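Local structure of protein FucU (Bifidobacterium longum subsp. infantis, 3MVK) at residues E36-N41 with Q118-Y123. The protein probably interconverts the pyranose and furanose forms of beta-D-ribose and the alpha and beta anomers of L-fucose, as an RbsD/FucU-family isomerase. Numbering follows the deposited sequence.
Sequences ESIGKN and QAKNAY
The peptide group joining Ala119 to Lys120 turns one face to Ile38, whose CG2 methyl sits almost squarely over it, 3.7 Å from Ala119 C; beyond the opposite face, Ala122 N bonds Ala119 O to close the type I turn from Ala119 to Ala122. CG2 lies anti to the backbone N of Ile38, which carries it across to Ala119 CB as well, at 3.6 Å. Alanine suits this place because its single methyl lets the backbone come close. The other branch, ending in CD1, crosses the extended Lys120 chain at about a right angle and meets its CE at 3.8 Å. A long lysine offers methylenes to the isoleucine while its NZ pairs with Glu117. Helices 35-38 and 112-119 each lead through a short connection into a strand, and those strands, 43-47 and 124-128, are parallel neighbours in the mixed sheet of this alpha/beta fold, so the contact joins two adjacent helix-to-strand turns. Phe33 touches both Ile38 and Ala119. An alanine in place of Ile38 would probably leave the face of the peptide and the Lys120 methylenes without their apolar cover. Where no direct hydrogen bond spans the segments, a water bridges them: it accepts from Asn41 N at 2.9 Å and lies 2.7 Å from Ile38 O, with Lys120 O a more distant acceptor at 3.3 Å.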
# COMPACT_ATOMS: atom_id res chain seq x y z
N GLU G 36 -1.21 17.58 12.57
CA GLU G 36 -0.99 16.22 12.09
C GLU G 36 -1.71 15.20 12.97
O GLU G 36 -2.27 14.22 12.46
CB GLU G 36 0.50 15.89 11.96
CG GLU G 36 1.24 16.69 10.89
CD GLU G 36 0.88 16.31 9.45
OE1 GLU G 36 0.18 15.28 9.24
OE2 GLU G 36 1.26 17.07 8.53
N SER G 37 -1.69 15.40 14.28
CA SER G 37 -2.37 14.45 15.16
C SER G 37 -3.90 14.60 15.10
O SER G 37 -4.65 13.61 14.96
CB SER G 37 -1.83 14.57 16.60
OG SER G 37 -2.08 15.85 17.16
N ILE G 38 -4.38 15.84 15.21
CA ILE G 38 -5.80 16.12 15.08
C ILE G 38 -6.30 15.64 13.72
O ILE G 38 -7.39 15.10 13.62
CB ILE G 38 -6.09 17.63 15.25
CG1 ILE G 38 -5.85 18.07 16.70
CG2 ILE G 38 -7.57 17.97 14.83
CD1 ILE G 38 -6.80 17.41 17.74
N GLY G 39 -5.47 15.81 12.70
CA GLY G 39 -5.88 15.49 11.33
C GLY G 39 -5.55 14.07 10.92
O GLY G 39 -5.51 13.78 9.73
N LYS G 40 -5.33 13.19 11.90
CA LYS G 40 -4.85 11.82 11.61
C LYS G 40 -5.77 11.07 10.64
O LYS G 40 -5.28 10.35 9.77
CB LYS G 40 -4.64 11.01 12.90
N ASN G 41 -7.07 11.29 10.75
CA ASN G 41 -8.06 10.63 9.87
C ASN G 41 -8.61 11.56 8.81
O ASN G 41 -9.68 11.29 8.22
CB ASN G 41 -9.20 10.07 10.71
CG ASN G 41 -8.74 9.02 11.66
OD1 ASN G 41 -8.00 8.10 11.29
ND2 ASN G 41 -9.17 9.14 12.91
N GLN G 118 -14.09 18.69 17.81
CA GLN G 118 -14.77 19.03 16.56
C GLN G 118 -13.81 18.97 15.36
O GLN G 118 -14.20 18.52 14.28
CB GLN G 118 -15.44 20.41 16.64
CG GLN G 118 -16.32 20.77 15.42
CD GLN G 118 -17.39 19.72 15.11
OE1 GLN G 118 -17.95 19.10 16.03
NE2 GLN G 118 -17.70 19.52 13.83
N ALA G 119 -12.57 19.43 15.56
CA ALA G 119 -11.57 19.46 14.49
C ALA G 119 -11.19 18.07 14.02
O ALA G 119 -10.81 17.88 12.87
CB ALA G 119 -10.32 20.25 14.92
N LYS G 120 -11.29 17.08 14.92
CA LYS G 120 -11.01 15.70 14.55
C LYS G 120 -12.02 15.16 13.53
O LYS G 120 -11.79 14.11 12.90
CB LYS G 120 -11.01 14.82 15.78
CG LYS G 120 -9.76 14.92 16.62
CD LYS G 120 -9.92 14.09 17.90
CE LYS G 120 -8.86 14.46 18.92
NZ LYS G 120 -9.09 13.67 20.17
N ASN G 121 -13.13 15.85 13.39
CA ASN G 121 -14.17 15.46 12.45
C ASN G 121 -14.07 16.16 11.09
O ASN G 121 -14.87 15.91 10.17
CB ASN G 121 -15.56 15.67 13.07
CG ASN G 121 -15.83 14.73 14.24
OD1 ASN G 121 -15.29 13.62 14.31
ND2 ASN G 121 -16.68 15.17 15.16
N ALA G 122 -13.07 17.02 10.95
CA ALA G 122 -12.93 17.81 9.73
C ALA G 122 -12.50 16.93 8.55
O ALA G 122 -11.80 15.93 8.74
CB ALA G 122 -11.93 18.93 9.92
N TYR G 123 -12.93 17.31 7.36
CA TYR G 123 -12.51 16.61 6.14
C TYR G 123 -11.04 16.92 5.83
O TYR G 123 -10.31 16.06 5.35
CB TYR G 123 -13.40 17.03 4.97
CG TYR G 123 -13.11 16.26 3.70
CD1 TYR G 123 -13.42 14.91 3.60
CD2 TYR G 123 -12.50 16.89 2.62
CE1 TYR G 123 -13.15 14.20 2.42
CE2 TYR G 123 -12.22 16.20 1.42
CZ TYR G 123 -12.55 14.86 1.35
OH TYR G 123 -12.28 14.13 0.21
O HOH W 1 -8.73 13.33 12.04